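Choline/ethanolamine kinase family protein (Mesorhizobium loti, PDB 3DXQ) probably acts as a kinase that phosphorylates ethanolamine or a related small alcohol. Local coordinates at residues 122-127 with 173-178; 163-168 with 296-301; 204-209 with 240-245; 246-251 with 280-285. One frame throughout, in Å; residues are numbered along the deposited sequence.

Contact 1 of 4, residues 122-127 with 173-178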
loop_
_atom_site.group_PDB
_atom_site.type_symbol
_atom_site.label_atom_id
_atom_site.label_comp_id
_atom_site.label_asym_id
_atom_site.label_seq_id
_atom_site.Cartn_x
_atom_site.Cartn_y
_atom_site.Cartn_z
ATOM N N ALA A 122 -14.893 3.591 -9.361
ATOM C CA ALA A 122 -13.816 4.492 -8.981
ATOM C C ALA A 122 -12.944 4.785 -10.188
ATOM O O ALA A 122 -12.624 3.873 -10.916
ATOM C CB ALA A 122 -12.969 3.864 -7.879
ATOM N N VAL A 123 -12.585 6.059 -10.388
ATOM C CA VAL A 123 -11.663 6.490 -11.438
ATOM C C VAL A 123 -10.541 7.286 -10.807
ATOM O O VAL A 123 -10.804 8.340 -10.239
ATOM C CB VAL A 123 -12.332 7.419 -12.460
ATOM C CG1 VAL A 123 -11.277 8.013 -13.396
ATOM C CG2 VAL A 123 -13.406 6.663 -13.239
ATOM N N PHE A 124 -9.307 6.780 -10.892
ATOM C CA PHE A 124 -8.136 7.474 -10.342
ATOM C C PHE A 124 -7.391 8.131 -11.490
ATOM O O PHE A 124 -7.212 7.517 -12.532
ATOM C CB PHE A 124 -7.197 6.538 -9.566
ATOM C CG PHE A 124 -7.820 5.859 -8.352
ATOM C CD1 PHE A 124 -8.942 6.378 -7.706
ATOM C CD2 PHE A 124 -7.204 4.727 -7.808
ATOM C CE1 PHE A 124 -9.463 5.753 -6.558
ATOM C CE2 PHE A 124 -7.703 4.101 -6.680
ATOM C CZ PHE A 124 -8.846 4.613 -6.046
ATOM N N PRO A 125 -6.929 9.378 -11.296
ATOM C CA PRO A 125 -6.369 10.171 -12.397
ATOM C C PRO A 125 -5.004 9.754 -12.890
ATOM O O PRO A 125 -4.677 10.010 -14.039
ATOM C CB PRO A 125 -6.251 11.571 -11.788
ATOM C CG PRO A 125 -6.072 11.330 -10.347
ATOM C CD PRO A 125 -6.886 10.119 -10.018
ATOM N N PHE A 126 -4.194 9.154 -12.032
ATOM C CA PHE A 126 -2.831 8.833 -12.422
ATOM C C PHE A 126 -2.612 7.346 -12.613
ATOM O O PHE A 126 -3.313 6.531 -12.052
ATOM C CB PHE A 126 -1.851 9.435 -11.415
ATOM C CG PHE A 126 -1.975 10.942 -11.279
ATOM C CD1 PHE A 126 -2.121 11.760 -12.405
ATOM C CD2 PHE A 126 -1.913 11.545 -10.024
ATOM C CE1 PHE A 126 -2.226 13.148 -12.270
ATOM C CE2 PHE A 126 -2.011 12.942 -9.889
ATOM C CZ PHE A 126 -2.165 13.734 -11.008
ATOM N N ARG A 127 -1.643 7.031 -13.456
ATOM C CA ARG A 127 -1.296 5.676 -13.819
ATOM C C ARG A 127 -0.123 5.273 -12.935
ATOM O O ARG A 127 0.815 6.041 -12.769
ATOM C CB ARG A 127 -0.915 5.650 -15.309
ATOM C CG ARG A 127 -0.362 4.344 -15.852
ATOM C CD ARG A 127 -1.444 3.307 -16.066
ATOM N NE ARG A 127 -0.908 2.061 -16.635
ATOM C CZ ARG A 127 -0.422 1.026 -15.936
ATOM N NH1 ARG A 127 -0.373 1.039 -14.602
ATOM N NH2 ARG A 127 0.026 -0.046 -16.583
ATOM N N LEU A 173 -6.522 -3.366 -15.988
ATOM C CA LEU A 173 -6.232 -2.095 -15.333
ATOM C C LEU A 173 -7.390 -1.743 -14.388
ATOM O O LEU A 173 -8.565 -1.709 -14.774
ATOM C CB LEU A 173 -6.043 -0.989 -16.370
ATOM C CG LEU A 173 -5.118 0.168 -15.972
ATOM C CD1 LEU A 173 -3.626 -0.276 -15.926
ATOM C CD2 LEU A 173 -5.295 1.325 -16.926
ATOM N N ALA A 174 -7.059 -1.517 -13.129
ATOM C CA ALA A 174 -8.065 -1.241 -12.139
ATOM C C ALA A 174 -7.613 -0.095 -11.237
ATOM O O ALA A 174 -6.401 0.177 -11.116
ATOM C CB ALA A 174 -8.308 -2.499 -11.317
ATOM N N ALA A 175 -8.593 0.572 -10.620
ATOM C CA ALA A 175 -8.334 1.573 -9.587
ATOM C C ALA A 175 -7.720 0.907 -8.345
ATOM O O ALA A 175 -8.426 0.317 -7.551
ATOM C CB ALA A 175 -9.647 2.275 -9.209
ATOM N N CYS A 176 -6.403 1.014 -8.183
ATOM C CA CYS A 176 -5.700 0.336 -7.106
ATOM C C CYS A 176 -5.183 1.250 -6.013
ATOM O O CYS A 176 -4.780 2.376 -6.265
ATOM C CB CYS A 176 -4.533 -0.444 -7.691
ATOM S SG CYS A 176 -5.053 -1.719 -8.838
ATOM N N HIS A 177 -5.168 0.727 -4.792
ATOM C CA HIS A 177 -4.659 1.463 -3.650
ATOM C C HIS A 177 -3.148 1.666 -3.749
ATOM O O HIS A 177 -2.655 2.723 -3.379
ATOM C CB HIS A 177 -4.979 0.720 -2.370
ATOM C CG HIS A 177 -4.521 1.427 -1.144
ATOM N ND1 HIS A 177 -3.204 1.417 -0.735
ATOM C CD2 HIS A 177 -5.202 2.169 -0.234
ATOM C CE1 HIS A 177 -3.091 2.131 0.375
ATOM N NE2 HIS A 177 -4.288 2.595 0.701
ATOM N N CYS A 178 -2.432 0.628 -4.192
ATOM C CA CYS A 178 -0.986 0.692 -4.480
ATOM C C CYS A 178 0.004 0.653 -3.322
ATOM O O CYS A 178 1.171 0.359 -3.541
ATOM C CB CYS A 178 -0.664 1.884 -5.372
ATOM S SG CYS A 178 -1.420 1.733 -6.985
#

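Contact 2 of 4, residues 163-168 with 296-301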
loop_
_atom_site.group_PDB
_atom_site.type_symbol
_atom_site.label_atom_id
_atom_site.label_comp_id
_atom_site.label_asym_id
_atom_site.label_seq_id
_atom_site.Cartn_x
_atom_site.Cartn_y
_atom_site.Cartn_z
ATOM N N ARG A 163 9.831 -7.987 -15.912
ATOM C CA ARG A 163 9.183 -6.922 -16.658
ATOM C C ARG A 163 8.691 -7.459 -17.989
ATOM O O ARG A 163 7.567 -7.212 -18.417
ATOM C CB ARG A 163 10.196 -5.817 -16.924
ATOM C CG ARG A 163 9.635 -4.607 -17.624
ATOM C CD ARG A 163 10.695 -3.548 -17.653
ATOM N NE ARG A 163 10.206 -2.307 -18.226
ATOM C CZ ARG A 163 10.838 -1.137 -18.131
ATOM N NH1 ARG A 163 11.982 -1.036 -17.458
ATOM N NH2 ARG A 163 10.308 -0.057 -18.689
ATOM N N SER A 164 9.577 -8.189 -18.646
ATOM C CA SER A 164 9.280 -8.735 -19.941
ATOM C C SER A 164 8.118 -9.726 -19.888
ATOM O O SER A 164 7.271 -9.739 -20.788
ATOM C CB SER A 164 10.502 -9.403 -20.502
ATOM O OG SER A 164 10.201 -9.772 -21.820
ATOM N N ALA A 165 8.083 -10.544 -18.837
ATOM C CA ALA A 165 7.012 -11.506 -18.648
ATOM C C ALA A 165 5.666 -10.784 -18.460
ATOM O O ALA A 165 4.634 -11.218 -18.966
ATOM C CB ALA A 165 7.325 -12.413 -17.463
ATOM N N LEU A 166 5.696 -9.661 -17.752
ATOM C CA LEU A 166 4.505 -8.861 -17.531
ATOM C C LEU A 166 4.051 -8.131 -18.797
ATOM O O LEU A 166 2.853 -7.822 -18.943
ATOM C CB LEU A 166 4.735 -7.854 -16.405
ATOM C CG LEU A 166 4.946 -8.376 -14.976
ATOM C CD1 LEU A 166 5.482 -7.240 -14.114
ATOM C CD2 LEU A 166 3.670 -8.966 -14.349
ATOM N N ALA A 167 4.998 -7.848 -19.690
ATOM C CA ALA A 167 4.702 -7.153 -20.937
ATOM C C ALA A 167 4.303 -8.136 -22.033
ATOM O O ALA A 167 3.740 -7.731 -23.045
ATOM C CB ALA A 167 5.881 -6.314 -21.367
ATOM N N ALA A 168 4.579 -9.422 -21.818
ATOM C CA ALA A 168 4.210 -10.466 -22.775
ATOM C C ALA A 168 2.707 -10.558 -23.060
ATOM O O ALA A 168 2.335 -11.123 -24.068
ATOM C CB ALA A 168 4.740 -11.839 -22.317
ATOM N N ALA A 296 7.296 -18.215 -15.641
ATOM C CA ALA A 296 6.953 -18.948 -16.862
ATOM C C ALA A 296 5.440 -19.012 -17.079
ATOM O O ALA A 296 4.985 -18.951 -18.215
ATOM C CB ALA A 296 7.541 -20.329 -16.813
ATOM N N ALA A 297 4.674 -19.127 -15.992
ATOM C CA ALA A 297 3.198 -19.126 -16.047
ATOM C C ALA A 297 2.649 -17.751 -16.447
ATOM O O ALA A 297 1.649 -17.664 -17.166
ATOM C CB ALA A 297 2.637 -19.545 -14.717
ATOM N N VAL A 298 3.277 -16.672 -15.977
ATOM C CA VAL A 298 2.858 -15.338 -16.400
ATOM C C VAL A 298 3.199 -15.107 -17.860
ATOM O O VAL A 298 2.375 -14.525 -18.586
ATOM C CB VAL A 298 3.467 -14.203 -15.555
ATOM C CG1 VAL A 298 3.124 -12.858 -16.145
ATOM C CG2 VAL A 298 2.941 -14.263 -14.132
ATOM N N ARG A 299 4.381 -15.569 -18.290
ATOM C CA ARG A 299 4.822 -15.394 -19.679
ATOM C C ARG A 299 3.909 -16.162 -20.646
ATOM O O ARG A 299 3.579 -15.670 -21.731
ATOM C CB ARG A 299 6.300 -15.823 -19.867
ATOM C CG ARG A 299 6.966 -15.154 -21.072
ATOM C CD ARG A 299 8.442 -15.500 -21.237
ATOM N NE ARG A 299 9.243 -15.312 -20.024
ATOM C CZ ARG A 299 9.893 -14.197 -19.680
ATOM N NH1 ARG A 299 9.850 -13.109 -20.443
ATOM N NH2 ARG A 299 10.585 -14.170 -18.543
HETATM N N MSE A 300 3.486 -17.344 -20.213
HETATM C CA MSE A 300 2.638 -18.225 -21.018
HETATM C C MSE A 300 1.184 -17.764 -21.122
HETATM O O MSE A 300 0.488 -18.103 -22.083
HETATM C CB MSE A 300 2.681 -19.644 -20.441
HETATM C CG MSE A 300 3.935 -20.406 -20.794
HETATM SE SE MSE A 300 3.757 -21.157 -22.572
HETATM C CE MSE A 300 2.477 -22.603 -22.150
ATOM N N GLY A 301 0.724 -16.990 -20.140
ATOM C CA GLY A 301 -0.652 -16.516 -20.113
ATOM C C GLY A 301 -1.636 -17.621 -20.441
ATOM O O GLY A 301 -2.572 -17.439 -21.186
ATOM O OXT GLY A 301 -1.517 -18.751 -20.008
#

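Contact 3 of 4, residues 204-209 with 240-245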
loop_
_atom_site.group_PDB
_atom_site.type_symbol
_atom_site.label_atom_id
_atom_site.label_comp_id
_atom_site.label_asym_id
_atom_site.label_seq_id
_atom_site.Cartn_x
_atom_site.Cartn_y
_atom_site.Cartn_z
ATOM N N ASP A 204 -2.289 -2.744 -12.377
ATOM C CA ASP A 204 -2.641 -4.161 -12.440
ATOM C C ASP A 204 -3.201 -4.508 -11.064
ATOM O O ASP A 204 -2.468 -4.445 -10.088
ATOM C CB ASP A 204 -1.391 -4.973 -12.717
ATOM C CG ASP A 204 -1.658 -6.441 -12.888
ATOM O OD1 ASP A 204 -2.763 -6.911 -12.537
ATOM O OD2 ASP A 204 -0.712 -7.119 -13.369
ATOM N N PRO A 205 -4.497 -4.869 -10.983
ATOM C CA PRO A 205 -5.145 -5.146 -9.720
ATOM C C PRO A 205 -4.365 -6.075 -8.815
ATOM O O PRO A 205 -4.444 -5.936 -7.597
ATOM C CB PRO A 205 -6.462 -5.827 -10.146
ATOM C CG PRO A 205 -6.296 -6.174 -11.571
ATOM C CD PRO A 205 -5.418 -5.111 -12.104
ATOM N N LEU A 206 -3.626 -7.017 -9.392
ATOM C CA LEU A 206 -2.856 -7.967 -8.591
ATOM C C LEU A 206 -1.624 -7.370 -7.925
ATOM O O LEU A 206 -0.946 -8.044 -7.133
ATOM C CB LEU A 206 -2.489 -9.221 -9.414
ATOM C CG LEU A 206 -3.706 -9.963 -9.947
ATOM C CD1 LEU A 206 -3.347 -11.350 -10.419
ATOM C CD2 LEU A 206 -4.851 -9.995 -8.907
ATOM N N TRP A 207 -1.320 -6.114 -8.225
ATOM C CA TRP A 207 -0.234 -5.451 -7.515
ATOM C C TRP A 207 -0.649 -5.262 -6.059
ATOM O O TRP A 207 0.167 -5.441 -5.149
ATOM C CB TRP A 207 0.093 -4.092 -8.103
ATOM C CG TRP A 207 0.864 -3.275 -7.160
ATOM C CD1 TRP A 207 0.363 -2.462 -6.183
ATOM C CD2 TRP A 207 2.287 -3.188 -7.072
ATOM N NE1 TRP A 207 1.393 -1.870 -5.488
ATOM C CE2 TRP A 207 2.585 -2.288 -6.021
ATOM C CE3 TRP A 207 3.334 -3.768 -7.785
ATOM C CZ2 TRP A 207 3.877 -1.970 -5.660
ATOM C CZ3 TRP A 207 4.631 -3.453 -7.427
ATOM C CH2 TRP A 207 4.894 -2.564 -6.368
ATOM N N ASP A 208 -1.913 -4.889 -5.855
ATOM C CA ASP A 208 -2.460 -4.694 -4.524
ATOM C C ASP A 208 -2.375 -5.960 -3.692
ATOM O O ASP A 208 -1.961 -5.916 -2.514
ATOM C CB ASP A 208 -3.932 -4.221 -4.598
ATOM C CG ASP A 208 -4.067 -2.710 -4.831
ATOM O OD1 ASP A 208 -3.027 -1.991 -4.850
ATOM O OD2 ASP A 208 -5.225 -2.233 -4.959
ATOM N N LEU A 209 -2.774 -7.078 -4.297
ATOM C CA LEU A 209 -2.710 -8.388 -3.620
ATOM C C LEU A 209 -1.277 -8.743 -3.274
ATOM O O LEU A 209 -0.993 -9.156 -2.148
ATOM C CB LEU A 209 -3.367 -9.510 -4.440
ATOM C CG LEU A 209 -4.905 -9.542 -4.321
ATOM C CD1 LEU A 209 -5.589 -8.277 -4.868
ATOM C CD2 LEU A 209 -5.516 -10.758 -4.997
ATOM N N ARG A 240 -1.839 -16.378 -9.859
ATOM C CA ARG A 240 -0.912 -16.652 -8.758
ATOM C C ARG A 240 0.474 -16.167 -9.118
ATOM O O ARG A 240 1.159 -15.571 -8.296
ATOM C CB ARG A 240 -0.875 -18.150 -8.506
ATOM C CG ARG A 240 -0.176 -18.608 -7.247
ATOM C CD ARG A 240 -0.123 -20.129 -7.249
ATOM N NE ARG A 240 -1.416 -20.707 -7.645
ATOM C CZ ARG A 240 -2.434 -20.897 -6.809
ATOM N NH1 ARG A 240 -2.302 -20.576 -5.548
ATOM N NH2 ARG A 240 -3.593 -21.396 -7.229
ATOM N N GLY A 241 0.893 -16.430 -10.350
ATOM C CA GLY A 241 2.200 -15.986 -10.829
ATOM C C GLY A 241 2.391 -14.474 -10.777
ATOM O O GLY A 241 3.479 -13.980 -10.486
ATOM N N ARG A 242 1.341 -13.733 -11.099
ATOM C CA ARG A 242 1.435 -12.280 -11.076
ATOM C C ARG A 242 1.581 -11.781 -9.643
ATOM O O ARG A 242 2.394 -10.903 -9.359
ATOM C CB ARG A 242 0.265 -11.623 -11.839
ATOM C CG ARG A 242 0.725 -11.158 -13.212
ATOM C CD ARG A 242 -0.339 -10.872 -14.248
ATOM N NE ARG A 242 -1.452 -10.027 -13.808
ATOM C CZ ARG A 242 -2.740 -10.385 -13.891
ATOM N NH1 ARG A 242 -3.090 -11.571 -14.382
ATOM N NH2 ARG A 242 -3.692 -9.570 -13.487
ATOM N N VAL A 243 0.827 -12.375 -8.728
ATOM C CA VAL A 243 0.926 -11.979 -7.336
ATOM C C VAL A 243 2.364 -12.214 -6.866
ATOM O O VAL A 243 3.029 -11.317 -6.343
ATOM C CB VAL A 243 -0.060 -12.730 -6.452
ATOM C CG1 VAL A 243 0.047 -12.217 -5.038
ATOM C CG2 VAL A 243 -1.463 -12.551 -6.956
ATOM N N VAL A 244 2.870 -13.408 -7.084
ATOM C CA VAL A 244 4.237 -13.705 -6.651
ATOM C C VAL A 244 5.240 -12.731 -7.303
ATOM O O VAL A 244 6.161 -12.253 -6.647
ATOM C CB VAL A 244 4.573 -15.166 -6.913
ATOM C CG1 VAL A 244 6.043 -15.459 -6.651
ATOM C CG2 VAL A 244 3.686 -16.034 -6.047
ATOM N N ILE A 245 5.029 -12.409 -8.576
ATOM C CA ILE A 245 5.897 -11.477 -9.294
ATOM C C ILE A 245 5.912 -10.101 -8.618
ATOM O O ILE A 245 6.989 -9.491 -8.420
ATOM C CB ILE A 245 5.463 -11.345 -10.781
ATOM C CG1 ILE A 245 6.032 -12.509 -11.588
ATOM C CG2 ILE A 245 5.947 -10.057 -11.393
ATOM C CD1 ILE A 245 7.531 -12.572 -11.526
#

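Contact 4 of 4, residues 246-251 with 280-285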
loop_
_atom_site.group_PDB
_atom_site.type_symbol
_atom_site.label_atom_id
_atom_site.label_comp_id
_atom_site.label_asym_id
_atom_site.label_seq_id
_atom_site.Cartn_x
_atom_site.Cartn_y
_atom_site.Cartn_z
ATOM N N TYR A 246 4.725 -9.626 -8.249
ATOM C CA TYR A 246 4.607 -8.340 -7.574
ATOM C C TYR A 246 5.155 -8.391 -6.147
ATOM O O TYR A 246 5.725 -7.402 -5.677
ATOM C CB TYR A 246 3.161 -7.818 -7.610
ATOM C CG TYR A 246 2.705 -7.451 -9.015
ATOM C CD1 TYR A 246 3.468 -6.618 -9.823
ATOM C CD2 TYR A 246 1.505 -7.930 -9.525
ATOM C CE1 TYR A 246 3.060 -6.286 -11.117
ATOM C CE2 TYR A 246 1.075 -7.596 -10.814
ATOM C CZ TYR A 246 1.862 -6.773 -11.611
ATOM O OH TYR A 246 1.439 -6.433 -12.888
ATOM N N LYS A 247 4.993 -9.517 -5.452
ATOM C CA LYS A 247 5.650 -9.660 -4.155
ATOM C C LYS A 247 7.127 -9.283 -4.322
ATOM O O LYS A 247 7.650 -8.478 -3.568
ATOM C CB LYS A 247 5.556 -11.090 -3.621
ATOM C CG LYS A 247 4.323 -11.441 -2.808
ATOM C CD LYS A 247 4.308 -12.948 -2.554
ATOM C CE LYS A 247 3.833 -13.325 -1.168
ATOM N NZ LYS A 247 3.621 -14.805 -1.006
ATOM N N ALA A 248 7.783 -9.840 -5.336
ATOM C CA ALA A 248 9.202 -9.562 -5.563
ATOM C C ALA A 248 9.433 -8.106 -5.965
ATOM O O ALA A 248 10.287 -7.442 -5.392
ATOM C CB ALA A 248 9.799 -10.521 -6.622
HETATM N N MSE A 249 8.682 -7.611 -6.943
HETATM C CA MSE A 249 8.871 -6.241 -7.424
HETATM C C MSE A 249 8.556 -5.189 -6.384
HETATM O O MSE A 249 9.167 -4.129 -6.378
HETATM C CB MSE A 249 8.016 -5.976 -8.658
HETATM C CG MSE A 249 8.463 -6.700 -9.913
HETATM SE SE MSE A 249 10.418 -6.671 -10.165
HETATM C CE MSE A 249 10.441 -6.846 -12.056
ATOM N N CYS A 250 7.581 -5.478 -5.531
ATOM C CA CYS A 250 7.204 -4.594 -4.445
ATOM C C CYS A 250 8.365 -4.388 -3.493
ATOM O O CYS A 250 8.727 -3.274 -3.166
ATOM C CB CYS A 250 6.025 -5.195 -3.696
ATOM S SG CYS A 250 5.298 -4.102 -2.496
ATOM N N ASP A 251 8.972 -5.478 -3.057
ATOM C CA ASP A 251 10.168 -5.388 -2.225
ATOM C C ASP A 251 11.288 -4.633 -2.922
ATOM O O ASP A 251 11.987 -3.837 -2.293
ATOM C CB ASP A 251 10.685 -6.778 -1.847
ATOM C CG ASP A 251 10.133 -7.291 -0.525
ATOM O OD1 ASP A 251 9.742 -6.484 0.336
ATOM O OD2 ASP A 251 10.128 -8.523 -0.333
ATOM N N ALA A 280 16.835 -8.723 0.808
ATOM C CA ALA A 280 17.171 -10.121 1.100
ATOM C C ALA A 280 15.961 -11.038 0.953
ATOM O O ALA A 280 16.083 -12.159 0.452
ATOM C CB ALA A 280 17.753 -10.238 2.490
ATOM N N ARG A 281 14.797 -10.551 1.384
ATOM C CA ARG A 281 13.545 -11.285 1.229
ATOM C C ARG A 281 13.219 -11.454 -0.257
ATOM O O ARG A 281 12.857 -12.545 -0.714
ATOM C CB ARG A 281 12.414 -10.525 1.941
ATOM C CG ARG A 281 11.048 -11.189 1.865
ATOM C CD ARG A 281 10.107 -10.589 2.882
ATOM N NE ARG A 281 9.919 -9.162 2.657
ATOM C CZ ARG A 281 9.332 -8.324 3.505
ATOM N NH1 ARG A 281 8.867 -8.751 4.667
ATOM N NH2 ARG A 281 9.225 -7.041 3.190
ATOM N N CYS A 282 13.342 -10.349 -0.989
ATOM C CA CYS A 282 13.113 -10.308 -2.416
ATOM C C CYS A 282 14.017 -11.285 -3.139
ATOM O O CYS A 282 13.552 -12.138 -3.898
ATOM C CB CYS A 282 13.386 -8.903 -2.925
ATOM S SG CYS A 282 13.382 -8.816 -4.682
ATOM N N LYS A 283 15.321 -11.143 -2.893
ATOM C CA LYS A 283 16.327 -11.996 -3.494
ATOM C C LYS A 283 16.031 -13.454 -3.161
ATOM O O LYS A 283 16.214 -14.336 -4.007
ATOM C CB LYS A 283 17.717 -11.590 -2.989
ATOM C CG LYS A 283 18.883 -12.502 -3.403
ATOM C CD LYS A 283 20.210 -11.997 -2.792
ATOM C CE LYS A 283 21.264 -13.092 -2.667
ATOM N NZ LYS A 283 21.587 -13.663 -3.967
ATOM N N ALA A 284 15.587 -13.709 -1.931
ATOM C CA ALA A 284 15.236 -15.069 -1.509
ATOM C C ALA A 284 14.127 -15.635 -2.374
ATOM O O ALA A 284 14.247 -16.760 -2.895
ATOM C CB ALA A 284 14.817 -15.096 -0.050
ATOM N N LEU A 285 13.071 -14.839 -2.542
ATOM C CA LEU A 285 11.920 -15.231 -3.339
ATOM C C LEU A 285 12.306 -15.502 -4.782
ATOM O O LEU A 285 11.920 -16.525 -5.342
ATOM C CB LEU A 285 10.842 -14.137 -3.294
ATOM C CG LEU A 285 9.522 -14.452 -3.988
ATOM C CD1 LEU A 285 8.950 -15.768 -3.475
ATOM C CD2 LEU A 285 8.560 -13.314 -3.788
#

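Contact 1 of 4, residues 122-127 with 173-178
The short strand 174-176 pairs antiparallel with strand 201-203 in this protein kinase-like fold, and the irregular segment 122-127 lies across it. Just past the strand, His-177, Cys-178 and Asp-179 follow one another in a way consistent with the H-x-D pattern that opens the catalytic loop in this superfamily. No hydrogen bond links the two segments, so side-chain packing carries the contact.

The aromatic part centres on Phe-124. Its CG stands anti to the carbonyl carbon (chi1 -61°), which lays one ring face on Ala-175. The methyl makes a CH-pi contact: Ala-175 CB sits 3.8 Å from the centroid of the Phe-124 ring, 18° off the normal, displaced toward the CD2-CE2 side. At the ring edge, Phe-124 CE2 comes to 3.4 Å from Cys-176 O. Met-202 of the partner strand and Ala-61 and Glu-64 of helix 55-67 also touch this ring, so it joins that helix to the strand pair. An alanine in place of Phe-124 would remove the ring that lies on Ala-175 and would probably loosen the packing of helix 55-67 here.

The aliphatic part is small: Ala-122 CB meets Ala-175 CB at 3.9 Å, on the same methyl that lies over the ring.

At the other end, the exposed Arg-127 leaves with CG anti to its backbone N (chi1 173°) and bends at chi2, crossing Leu-173 obliquely. NH1 makes a weak hydrogen bond to Met-202 O. The guanidinium offers a face to a methyl, with Leu-173 CD1 3.5 Å above its plane and centred close to CZ.

Contact 2 of 4, residues 163-168 with 296-301
Arg-299 starts with CG anti to its backbone N (chi1 -156°), runs straight through chi2 and then bends at chi3 (-51°), which turns its guanidinium back onto helix 152-167. Val-298, one residue earlier, likewise sets CG1 anti to the backbone N and so aims that methyl at the same helix. The two helices run side by side in roughly the same direction, with segment axes 8.1 Å apart at their closest.

The guanidinium lies with one face on Ala-165: the methyl CB is 3.7 Å above the plane, over its centre, and Arg-299 CZ is 3.8 Å from Ala-165 CB. Ser-164 stands at the edge of the group, its CB near the plane. Deeper in, Val-298 CG1 rests 3.6 Å from Ala-165 O, and Leu-166 CD2 reaches the same methyl at 4.3 Å. Leu-166 also packs on Arg-242, Ile-245 and Tyr-246 of helix 237-263, so the buried side of the pair beds on that long helix.

Across the two segments the contact is thus apolar packing plus a cation laid flat on a methyl. The backbone O of Arg-299 is hydrogen-bonded to His-169 NE2. Its side-chain NH2 bonds to Gly-161 O, which is likely to fix how the guanidinium is turned over Ala-165.

Contact 3 of 4, residues 204-209 with 240-245
Asp-204 and Arg-242 meet edge to edge, carboxylate and guanidinium planes only 22° apart. The arginine presents its NE side, each nitrogen taking one oxygen through the syn lone pair: Arg-242 NH2 reaches Asp-204 OD1 at 3.0 Å, nearly straight at 172°, and Arg-242 NE reaches Asp-204 OD2, also at 3.0 Å. A bend at chi3 of Arg-242 turns the group that way. From above the carboxylate plane, Leu-206 N donates to Asp-204 OD1 at 3.3 Å, a bond that caps the start of helix 206-215. OD2 has a second partner too, the hydroxyl of Tyr-246, so both oxygens of this buried acid are shared.

Leu-206 crosses Arg-242 at about a right angle and sets CD1 3.5 Å above the guanidinium plane, toward its rim. The same methyl meets Val-243 CG2 at 4.1 Å, while Leu-209 CB touches that CG2 more loosely.

An alanine at Asp-204 would remove both bonds to Arg-242 and the cap on Leu-206 N, and would probably leave the charge of Arg-242 poorly compensated and the helix start less well fixed.

The acid directly follows strand 201-203. Helix 206-215, which it caps, packs here on helix 237-263, with Phe-231 and Tyr-230 of helix 220-231 against Leu-206 and Leu-209, and Phe-114 of helix 106-118 also against Leu-209.

Contact 4 of 4, residues 246-251 with 280-285
Asp-251 and Arg-281 join helices 237-263 and 271-287 by a two-bond salt bridge across a helical hairpin, whose segment axes approach to 8.7 Å and cross antiparallel at -151°. The planes of carboxylate and guanidinium are 8° apart, and the arginine comes side-on: Arg-281 NH2 gives a bond of 3.0 Å to Asp-251 OD1, while Arg-281 NE donates to Asp-251 OD2 at 3.1 Å. Both oxygens use their syn lone pairs. Arg-281 gets there with CG anti to its backbone N and a bend at chi3 (60°). Arg-278 NE, one turn earlier, makes a salt bridge to OD1 as well; two cations thus converge on one acid, which would be expected to keep it ionised.

Next to the ion pair the packing closes in directly, with Asp-251 CB 3.6 Å from Cys-282 CB. One turn further along helix 271-287, Leu-285 sends its CD2 methyl into the angle between Lys-247 and Ala-248, 4.2 Å from Ala-248 CB. Lys-247 contributes just the root of its chain, since its NZ is drawn off to a salt bridge with Asp-223.

Cys-282, with SG anti to its backbone N, points that sulfur at the backbone of the opposite helix, where SG lies 3.5 Å from Ala-248 O; the closest approach of Leu-285 CD2 is to Lys-247 CB, at 3.7 Å.

How the contacts relate
Contacts 3 and 4 share helix 237-263 and follow each other along it, centres about 12 Å apart; Tyr-246 of contact 4 joins them through its hydroxyl, bonded to Asp-204. Both are nested inside the chain loop that contact 2 closes by bringing the C-terminal helix 289-300 back to helix 152-167. Contact 1 closes before contacts 3 and 4 open, and its segments alternate with those of contact 2. It lies about 15 Å from contact 3 (centres), tied to it by Asp-208, whose carboxylate receives the backbone N-H groups of His-177 and Cys-178. Helix 237-263, shared by contacts 3 and 4 and touched by contact 2, is thus linked through helix 206-215 to the probable catalytic loop.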